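Local coordinates for iron-containing alcohol dehydrogenase (Ralstonia eutropha, PDB 3JZD), which probably interconverts maleylacetate and 3-oxoadipate with NADH or NADPH as hydride carrier, a step in the breakdown of aromatic compounds, at residues Q6-E11 against A188-S193; G182-D187 against P277-R282. All coordinates share one frame; numbering follows the deposited sequence.

Contact 1 of 2, residues Q6-E11 against A188-S193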
loop_
_atom_site.group_PDB
_atom_site.type_symbol
_atom_site.label_atom_id
_atom_site.label_comp_id
_atom_site.label_asym_id
_atom_site.label_seq_id
_atom_site.Cartn_x
_atom_site.Cartn_y
_atom_site.Cartn_z
ATOM N N GLN A 6 -17.445 3.750 -5.562
ATOM C CA GLN A 6 -18.233 3.483 -4.343
ATOM C C GLN A 6 -17.370 3.896 -3.145
ATOM O O GLN A 6 -16.161 3.803 -3.217
ATOM C CB GLN A 6 -18.607 1.989 -4.247
ATOM N N PRO A 7 -17.978 4.342 -2.035
ATOM C CA PRO A 7 -17.195 4.744 -0.866
ATOM C C PRO A 7 -16.474 3.558 -0.194
ATOM O O PRO A 7 -16.887 2.427 -0.378
ATOM C CB PRO A 7 -18.250 5.327 0.067
ATOM C CG PRO A 7 -19.444 4.610 -0.256
ATOM C CD PRO A 7 -19.417 4.336 -1.734
ATOM N N PHE A 8 -15.410 3.814 0.573
ATOM C CA PHE A 8 -14.687 2.736 1.220
ATOM C C PHE A 8 -13.846 3.266 2.361
ATOM O O PHE A 8 -13.649 4.460 2.470
ATOM C CB PHE A 8 -13.777 1.998 0.197
ATOM C CG PHE A 8 -12.769 2.916 -0.488
ATOM C CD1 PHE A 8 -11.551 3.175 0.086
ATOM C CD2 PHE A 8 -13.085 3.545 -1.690
ATOM C CE1 PHE A 8 -10.635 4.024 -0.525
ATOM C CE2 PHE A 8 -12.195 4.383 -2.309
ATOM C CZ PHE A 8 -10.966 4.642 -1.718
ATOM N N ILE A 9 -13.386 2.354 3.214
ATOM C CA ILE A 9 -12.468 2.667 4.278
ATOM C C ILE A 9 -11.251 1.794 4.066
ATOM O O ILE A 9 -11.353 0.572 4.051
ATOM C CB ILE A 9 -13.036 2.456 5.684
ATOM C CG1 ILE A 9 -14.166 3.467 5.925
ATOM C CG2 ILE A 9 -11.919 2.656 6.723
ATOM C CD1 ILE A 9 -14.875 3.367 7.276
ATOM N N TYR A 10 -10.101 2.429 3.869
ATOM C CA TYR A 10 -8.879 1.737 3.644
ATOM C C TYR A 10 -8.090 1.801 4.909
ATOM O O TYR A 10 -7.953 2.858 5.521
ATOM C CB TYR A 10 -8.074 2.400 2.524
ATOM C CG TYR A 10 -6.641 1.911 2.401
ATOM C CD1 TYR A 10 -6.325 0.824 1.608
ATOM C CD2 TYR A 10 -5.601 2.548 3.071
ATOM C CE1 TYR A 10 -5.049 0.397 1.488
ATOM C CE2 TYR A 10 -4.316 2.113 2.937
ATOM C CZ TYR A 10 -4.051 1.047 2.151
ATOM O OH TYR A 10 -2.783 0.610 2.006
ATOM N N GLU A 11 -7.532 0.663 5.263
ATOM C CA GLU A 11 -6.655 0.582 6.400
ATOM C C GLU A 11 -5.399 -0.159 5.997
ATOM O O GLU A 11 -5.437 -1.216 5.304
ATOM C CB GLU A 11 -7.339 -0.086 7.577
ATOM C CG GLU A 11 -8.210 0.882 8.322
ATOM C CD GLU A 11 -8.931 0.279 9.512
ATOM O OE1 GLU A 11 -9.482 -0.857 9.344
ATOM O OE2 GLU A 11 -8.976 0.984 10.580
ATOM N N ALA A 188 -14.129 -4.660 -0.615
ATOM C CA ALA A 188 -13.149 -4.367 -1.619
ATOM C C ALA A 188 -12.877 -2.879 -1.642
ATOM O O ALA A 188 -13.781 -2.077 -1.388
ATOM C CB ALA A 188 -13.687 -4.796 -2.990
ATOM N N ASN A 189 -11.619 -2.501 -1.865
ATOM C CA ASN A 189 -11.308 -1.100 -2.115
ATOM C C ASN A 189 -10.262 -0.995 -3.262
ATOM O O ASN A 189 -9.567 -1.983 -3.584
ATOM C CB ASN A 189 -10.904 -0.373 -0.830
ATOM C CG ASN A 189 -9.542 -0.744 -0.360
ATOM O OD1 ASN A 189 -8.562 -0.530 -1.072
ATOM N ND2 ASN A 189 -9.454 -1.287 0.859
ATOM N N PRO A 190 -10.146 0.207 -3.889
ATOM C CA PRO A 190 -9.274 0.390 -5.069
ATOM C C PRO A 190 -7.808 0.112 -4.857
ATOM O O PRO A 190 -7.099 -0.308 -5.785
ATOM C CB PRO A 190 -9.497 1.854 -5.454
ATOM C CG PRO A 190 -10.834 2.206 -4.831
ATOM C CD PRO A 190 -10.980 1.384 -3.609
ATOM N N VAL A 191 -7.326 0.357 -3.645
ATOM C CA VAL A 191 -5.920 0.148 -3.379
ATOM C C VAL A 191 -5.653 -1.343 -3.230
ATOM O O VAL A 191 -4.732 -1.888 -3.821
ATOM C CB VAL A 191 -5.453 0.986 -2.185
ATOM C CG1 VAL A 191 -4.067 0.670 -1.891
ATOM C CG2 VAL A 191 -5.625 2.520 -2.531
HETATM N N MSE A 192 -6.490 -2.022 -2.467
HETATM C CA MSE A 192 -6.370 -3.466 -2.324
HETATM C C MSE A 192 -6.538 -4.146 -3.718
HETATM O O MSE A 192 -5.807 -5.096 -4.070
HETATM C CB MSE A 192 -7.384 -3.973 -1.304
HETATM C CG MSE A 192 -7.047 -3.568 0.112
HETATM SE SE MSE A 192 -5.502 -4.570 0.772
HETATM C CE MSE A 192 -4.720 -3.210 1.931
ATOM N N SER A 193 -7.470 -3.647 -4.510
ATOM C CA SER A 193 -7.679 -4.203 -5.833
ATOM C C SER A 193 -6.513 -3.990 -6.779
ATOM O O SER A 193 -6.207 -4.873 -7.575
ATOM C CB SER A 193 -8.976 -3.649 -6.420
ATOM O OG SER A 193 -10.026 -4.172 -5.628
HETATM O O HOH W 1 -12.004 -1.855 2.613
HETATM O O HOH W 2 -7.820 -2.235 3.226
#
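Phe8 and Tyr10, on either side of Ile9 in strand 8-19, turn their rings onto the capped N-terminus of helix 190-212, and Asn189, the N-cap residue, is the bump lodged against both. This is the outermost strand, within this chain, of the parallel sheet in the N-terminal, nucleotide-binding half of the fold, meeting a helix of the C-terminal half. Pro190, in the first turn of the helix, reaches tip to tip toward Phe8 and sets CD over one ring face, 3.6 Å from the centroid and 15° off the normal, a CH-pi contact offset toward CE2. Beside it, Asn189 CB lies 3.7 Å from Phe8 CD1. Tyr10 has CG anti to its backbone N (chi1 168°), and its CE1 corner sits in a notch on the helix, 3.5 Å from Val191 CG1 and 3.6 Å from the CE methyl of Met192, a selenomethionine. Asn189 OD1 meets the same ring near its plane, at CD1. That oxygen is also the cap: it accepts from Met192 N at 2.9 Å, nearly straight (177°) though the donor stands above the carbonyl plane, and weakly from Val191 N. Beyond the strand lies the second subunit, whose antiparallel strand carries the sheet across the dimer interface; its Phe19 ring meets Phe8, and its Trp228 meets Tyr10 edge-to-face. The other arm of the cap amide reaches the strand through solvent: Asn189 ND2 donates to a water 3.1 Å away, which in turn donates to Ile9 O at 2.9 Å.

Contact 2 of 2, residues G182-D187 against P277-R282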
loop_
_atom_site.group_PDB
_atom_site.type_symbol
_atom_site.label_atom_id
_atom_site.label_comp_id
_atom_site.label_asym_id
_atom_site.label_seq_id
_atom_site.Cartn_x
_atom_site.Cartn_y
_atom_site.Cartn_z
ATOM N N GLY A 182 -10.187 -11.194 -3.183
ATOM C CA GLY A 182 -10.036 -9.821 -2.747
ATOM C C GLY A 182 -10.704 -8.863 -3.738
ATOM O O GLY A 182 -11.321 -7.874 -3.355
ATOM N N LEU A 183 -10.595 -9.171 -5.024
ATOM C CA LEU A 183 -11.187 -8.311 -6.026
ATOM C C LEU A 183 -12.700 -8.239 -5.903
ATOM O O LEU A 183 -13.289 -7.321 -6.412
ATOM C CB LEU A 183 -10.753 -8.749 -7.432
ATOM C CG LEU A 183 -9.309 -8.440 -7.772
ATOM C CD1 LEU A 183 -8.811 -9.297 -8.953
ATOM C CD2 LEU A 183 -9.187 -6.940 -8.056
ATOM N N TYR A 184 -13.358 -9.249 -5.333
ATOM C CA TYR A 184 -14.800 -9.161 -5.191
ATOM C C TYR A 184 -15.291 -9.136 -3.753
ATOM O O TYR A 184 -16.457 -9.366 -3.483
ATOM C CB TYR A 184 -15.491 -10.233 -6.009
ATOM C CG TYR A 184 -15.157 -11.684 -5.747
ATOM C CD1 TYR A 184 -15.626 -12.332 -4.618
ATOM C CD2 TYR A 184 -14.494 -12.458 -6.714
ATOM C CE1 TYR A 184 -15.380 -13.692 -4.427
ATOM C CE2 TYR A 184 -14.264 -13.816 -6.525
ATOM C CZ TYR A 184 -14.714 -14.416 -5.392
ATOM O OH TYR A 184 -14.522 -15.747 -5.209
ATOM N N ALA A 185 -14.394 -8.791 -2.842
ATOM C CA ALA A 185 -14.705 -8.757 -1.437
ATOM C C ALA A 185 -15.825 -7.787 -1.197
ATOM O O ALA A 185 -15.949 -6.788 -1.873
ATOM C CB ALA A 185 -13.506 -8.311 -0.628
ATOM N N ARG A 186 -16.621 -8.078 -0.189
ATOM C CA ARG A 186 -17.681 -7.185 0.164
ATOM C C ARG A 186 -17.097 -5.839 0.542
ATOM O O ARG A 186 -17.715 -4.820 0.315
ATOM C CB ARG A 186 -18.429 -7.781 1.331
ATOM C CG ARG A 186 -19.650 -7.060 1.704
ATOM C CD ARG A 186 -20.129 -7.663 2.982
ATOM N NE ARG A 186 -21.444 -7.159 3.297
ATOM C CZ ARG A 186 -22.185 -7.635 4.285
ATOM N NH1 ARG A 186 -21.713 -8.615 5.063
ATOM N NH2 ARG A 186 -23.398 -7.130 4.494
ATOM N N ASP A 187 -15.893 -5.841 1.104
ATOM C CA ASP A 187 -15.197 -4.612 1.537
ATOM C C ASP A 187 -13.993 -4.286 0.647
ATOM O O ASP A 187 -12.985 -3.703 1.073
ATOM C CB ASP A 187 -14.799 -4.700 3.022
ATOM C CG ASP A 187 -13.902 -5.895 3.339
ATOM O OD1 ASP A 187 -13.855 -6.872 2.548
ATOM O OD2 ASP A 187 -13.241 -5.849 4.401
ATOM N N PRO A 277 -18.638 -10.005 -12.747
ATOM C CA PRO A 277 -17.955 -9.966 -14.038
ATOM C C PRO A 277 -16.825 -8.951 -14.081
ATOM O O PRO A 277 -15.796 -9.172 -14.747
ATOM C CB PRO A 277 -19.072 -9.617 -15.019
ATOM C CG PRO A 277 -20.143 -8.966 -14.173
ATOM C CD PRO A 277 -20.050 -9.593 -12.840
ATOM N N GLU A 278 -16.963 -7.853 -13.357
ATOM C CA GLU A 278 -15.867 -6.894 -13.320
ATOM C C GLU A 278 -14.607 -7.523 -12.662
ATOM O O GLU A 278 -13.510 -7.358 -13.192
ATOM C CB GLU A 278 -16.258 -5.603 -12.615
ATOM C CG GLU A 278 -15.115 -4.636 -12.565
ATOM C CD GLU A 278 -15.517 -3.251 -12.157
ATOM O OE1 GLU A 278 -16.691 -2.874 -12.339
ATOM O OE2 GLU A 278 -14.630 -2.522 -11.675
ATOM N N ALA A 279 -14.760 -8.223 -11.525
ATOM C CA ALA A 279 -13.608 -8.848 -10.883
ATOM C C ALA A 279 -13.017 -9.907 -11.850
ATOM O O ALA A 279 -11.811 -9.980 -12.035
ATOM C CB ALA A 279 -13.987 -9.450 -9.493
HETATM N N MSE A 280 -13.867 -10.702 -12.489
HETATM C CA MSE A 280 -13.404 -11.694 -13.448
HETATM C C MSE A 280 -12.588 -11.113 -14.597
HETATM O O MSE A 280 -11.546 -11.684 -14.966
HETATM C CB MSE A 280 -14.563 -12.475 -14.042
HETATM C CG MSE A 280 -15.328 -13.399 -13.138
HETATM SE SE MSE A 280 -14.311 -14.613 -11.991
HETATM C CE MSE A 280 -13.823 -13.408 -10.547
ATOM N N ALA A 281 -13.070 -10.016 -15.197
ATOM C CA ALA A 281 -12.322 -9.307 -16.228
ATOM C C ALA A 281 -10.919 -8.834 -15.759
ATOM O O ALA A 281 -9.978 -8.812 -16.537
ATOM C CB ALA A 281 -13.150 -8.127 -16.820
ATOM N N ARG A 282 -10.788 -8.431 -14.504
ATOM C CA ARG A 282 -9.496 -8.048 -13.958
ATOM C C ARG A 282 -8.628 -9.274 -13.741
ATOM O O ARG A 282 -7.440 -9.234 -14.009
ATOM C CB ARG A 282 -9.625 -7.228 -12.668
ATOM C CG ARG A 282 -10.308 -5.883 -12.922
ATOM C CD ARG A 282 -10.428 -4.995 -11.731
ATOM N NE ARG A 282 -9.122 -4.486 -11.289
ATOM C CZ ARG A 282 -8.970 -3.534 -10.371
ATOM N NH1 ARG A 282 -10.050 -3.007 -9.791
ATOM N NH2 ARG A 282 -7.748 -3.103 -10.044
#
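Tyr184 OH is gripped by two groups, hydrogen-bonding both Glu181 OE2 and Asn272 ND2, while the other end of the same side chain packs on helix 277-287. The contact is a turn-on-helix packing within the all-helical C-terminal region of the iron-containing alcohol dehydrogenase fold. Residues Gly182 to Ala185 form a type I beta turn after helix 165-182, closed by Ala185 N to Gly182 O at 3.2 Å. The turn presents Leu183 and Tyr184 together, and the bump between them is the methyl of Ala279: its CB touches Leu183 CB and Tyr184 CB, each at 3.9 Å. Tyr184 CG sits between the backbone N and the carbonyl carbon (chi1 58°). At the edge of its ring, near the plane, lie Ala279 CB and the CE methyl of Met280, a selenomethionine bent at chi2 and chi3, the latter 4.0 Å from Tyr184 CD2. Leu269 of helix 257-272 touches both Tyr184 and Met280. About one turn after Ala279, Arg282 directs NE to a salt bridge with Glu197 of helix 190-212. The Arg282 and Leu183 side chains cross obliquely, with Leu183 CD2 over one face of the guanidinium, 4.1 Å from NE.

How the contacts relate
Contacts 1 and 2 adjoin, their centres 12 Å apart, and the chain passes directly from 182-187 into 188-193, so a single connection between two helices serves both. Where they meet the touch is light packing: Ala188 CB is 3.9 Å from Gly182 O, and Ser193 O is 3.7 Å from Leu183 CD2. The principle illustrated is that one interhelical connection can join separate parts of a fold: its later part, with the helix start, meets strand 8-19 near the dimer interface, and its earlier part meets helix 277-287, away from the annotated sites. In contact 1 the Met192 side chain lies about 13 Å from the bound NAD and about 10 Å from the side chain of NAD-binding Thr129.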